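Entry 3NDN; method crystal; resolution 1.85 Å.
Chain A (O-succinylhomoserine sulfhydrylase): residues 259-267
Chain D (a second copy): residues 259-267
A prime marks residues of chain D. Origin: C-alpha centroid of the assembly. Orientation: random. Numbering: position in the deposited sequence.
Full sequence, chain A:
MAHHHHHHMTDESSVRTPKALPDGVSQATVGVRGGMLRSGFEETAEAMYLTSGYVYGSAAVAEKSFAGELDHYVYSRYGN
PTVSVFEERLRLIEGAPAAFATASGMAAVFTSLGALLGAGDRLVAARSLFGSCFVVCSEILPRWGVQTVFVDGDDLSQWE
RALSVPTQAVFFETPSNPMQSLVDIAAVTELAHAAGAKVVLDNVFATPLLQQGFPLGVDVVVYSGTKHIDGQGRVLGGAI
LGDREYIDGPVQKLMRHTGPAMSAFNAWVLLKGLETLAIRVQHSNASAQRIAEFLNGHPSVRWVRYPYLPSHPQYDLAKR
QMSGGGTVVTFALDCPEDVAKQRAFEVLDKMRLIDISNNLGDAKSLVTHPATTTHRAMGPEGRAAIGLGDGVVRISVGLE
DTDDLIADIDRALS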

# COMPACT_ATOMS: atom_id res chain seq x y z
N GLY A 259 -11.90 5.02 -19.95
CA GLY A 259 -11.04 4.58 -18.81
C GLY A 259 -10.54 5.51 -17.70
O GLY A 259 -9.38 5.38 -17.29
N PRO A 260 -11.39 6.42 -17.17
CA PRO A 260 -10.93 7.14 -15.99
C PRO A 260 -11.17 6.28 -14.71
O PRO A 260 -11.99 6.65 -13.86
CB PRO A 260 -11.80 8.41 -15.99
CG PRO A 260 -13.07 8.01 -16.70
CD PRO A 260 -12.79 6.74 -17.51
N ALA A 261 -10.42 5.18 -14.58
CA ALA A 261 -10.71 4.11 -13.61
C ALA A 261 -10.17 4.34 -12.21
O ALA A 261 -9.04 4.80 -12.05
CB ALA A 261 -10.15 2.76 -14.15
N MET A 262 -10.95 3.96 -11.19
CA MET A 262 -10.48 3.97 -9.80
C MET A 262 -9.49 2.82 -9.53
O MET A 262 -9.70 1.66 -9.94
CB MET A 262 -11.66 3.94 -8.79
CG MET A 262 -11.22 3.93 -7.32
SD MET A 262 -12.53 3.84 -6.08
CE MET A 262 -13.05 5.56 -5.97
N SER A 263 -8.38 3.14 -8.87
CA SER A 263 -7.39 2.14 -8.50
C SER A 263 -7.94 1.29 -7.33
O SER A 263 -8.57 1.82 -6.43
CB SER A 263 -6.09 2.83 -8.11
OG SER A 263 -5.27 1.95 -7.36
N ALA A 264 -7.71 -0.02 -7.36
CA ALA A 264 -8.11 -0.89 -6.24
C ALA A 264 -7.48 -0.51 -4.89
O ALA A 264 -8.08 -0.76 -3.82
CB ALA A 264 -7.84 -2.40 -6.58
N PHE A 265 -6.27 0.07 -4.91
CA PHE A 265 -5.63 0.55 -3.67
C PHE A 265 -6.45 1.73 -3.10
O PHE A 265 -6.82 1.75 -1.93
CB PHE A 265 -4.15 0.97 -3.88
CG PHE A 265 -3.51 1.56 -2.65
CD1 PHE A 265 -2.90 0.73 -1.70
CD2 PHE A 265 -3.55 2.94 -2.40
CE1 PHE A 265 -2.32 1.26 -0.54
CE2 PHE A 265 -2.98 3.48 -1.26
CZ PHE A 265 -2.37 2.64 -0.31
N ASN A 266 -6.77 2.70 -3.96
CA ASN A 266 -7.58 3.87 -3.55
C ASN A 266 -8.96 3.41 -3.04
O ASN A 266 -9.48 3.97 -2.07
CB ASN A 266 -7.74 4.87 -4.72
CG ASN A 266 -6.44 5.60 -5.07
OD1 ASN A 266 -5.34 5.03 -4.96
ND2 ASN A 266 -6.56 6.85 -5.50
N ALA A 267 -9.53 2.40 -3.68
CA ALA A 267 -10.85 1.86 -3.31
C ALA A 267 -10.83 1.32 -1.87
O ALA A 267 -11.79 1.51 -1.12
CB ALA A 267 -11.29 0.75 -4.30
N GLY D 259 -10.19 15.10 -15.31
CA GLY D 259 -9.64 14.29 -14.20
C GLY D 259 -9.39 12.78 -14.28
O GLY D 259 -9.64 12.06 -13.28
N PRO D 260 -8.90 12.25 -15.43
CA PRO D 260 -8.54 10.83 -15.44
C PRO D 260 -7.12 10.58 -14.83
O PRO D 260 -6.20 10.08 -15.52
CB PRO D 260 -8.57 10.48 -16.93
CG PRO D 260 -8.12 11.74 -17.60
CD PRO D 260 -8.76 12.86 -16.77
N ALA D 261 -7.01 10.86 -13.53
CA ALA D 261 -5.71 10.98 -12.85
C ALA D 261 -5.06 9.66 -12.40
O ALA D 261 -5.74 8.77 -11.87
CB ALA D 261 -5.86 11.92 -11.65
N MET D 262 -3.73 9.58 -12.55
CA MET D 262 -2.96 8.46 -11.97
C MET D 262 -2.82 8.61 -10.44
O MET D 262 -2.46 9.69 -9.94
CB MET D 262 -1.57 8.32 -12.63
CG MET D 262 -0.74 7.13 -12.06
SD MET D 262 0.89 6.92 -12.84
CE MET D 262 0.43 6.01 -14.31
N SER D 263 -3.11 7.54 -9.73
CA SER D 263 -2.90 7.43 -8.29
C SER D 263 -1.40 7.40 -7.95
O SER D 263 -0.63 6.68 -8.60
CB SER D 263 -3.58 6.15 -7.80
OG SER D 263 -3.20 5.80 -6.48
N ALA D 264 -0.98 8.20 -6.97
CA ALA D 264 0.41 8.11 -6.45
C ALA D 264 0.88 6.70 -6.04
O ALA D 264 2.07 6.38 -6.24
CB ALA D 264 0.65 9.15 -5.33
N PHE D 265 -0.01 5.86 -5.48
CA PHE D 265 0.36 4.45 -5.19
C PHE D 265 0.69 3.70 -6.49
O PHE D 265 1.69 3.00 -6.55
CB PHE D 265 -0.73 3.67 -4.39
CG PHE D 265 -0.43 2.20 -4.21
CD1 PHE D 265 0.32 1.75 -3.11
CD2 PHE D 265 -0.86 1.27 -5.15
CE1 PHE D 265 0.63 0.38 -2.96
CE2 PHE D 265 -0.56 -0.08 -5.03
CZ PHE D 265 0.19 -0.54 -3.91
N ASN D 266 -0.15 3.86 -7.52
CA ASN D 266 0.06 3.22 -8.83
C ASN D 266 1.38 3.70 -9.50
O ASN D 266 2.10 2.90 -10.12
CB ASN D 266 -1.14 3.48 -9.76
CG ASN D 266 -2.38 2.67 -9.38
OD1 ASN D 266 -2.63 2.40 -8.20
ND2 ASN D 266 -3.13 2.23 -10.38
N ALA D 267 1.70 4.98 -9.31
CA ALA D 267 2.91 5.57 -9.89
C ALA D 267 4.19 4.99 -9.28
O ALA D 267 5.20 4.82 -9.98
CB ALA D 267 2.88 7.12 -9.71
O HOH W 1 -6.76 6.15 -10.86

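The two copies of O-succinylhomoserine sulfhydrylase meet here like on like, burying 323 Å² between the stretches. Gly259 leaves the preceding helix with positive phi (59°), a conformation that favours glycine. At Pro260 the chains come closest in backbone register, and two compact rings meet in apolar contact, Pro260 CB lying 3.9 Å from Pro260′ CB. Ala261 points its methyl away and contributes its backbone instead: the oxygen of water 1 lies within hydrogen-bonding distance of both carbonyls, 2.9 Å from Ala261 O and 3.0 Å from Ala261′ O, and so sits between the chains. Met262 also points away and takes no part in the contact.

Ser263 does double duty. As N-cap, its OG accepts from Phe265 N (3.2 Å); the CA-to-CB bond points toward chain D, and the same hydroxyl donates to Asn266′ OD1 (2.8 Å). A short side chain able both to donate and to accept suits this position. Phe265, in its t rotamer, then supplies the largest covered area of the chain A stretch. Its ring forms an offset stack with Phe265′, with planes at 3°, centroids 4.0 Å apart and Phe265 CG 3.5 Å from Phe265′ CG, so flat apolar faces are buried against each other. Asn266 starts sideways, but its end reaches across: Asn266 OD1 accepts from Ser263′ OG (2.7 Å), completing the reciprocal pair, while ND2 is satisfied elsewhere in the structure.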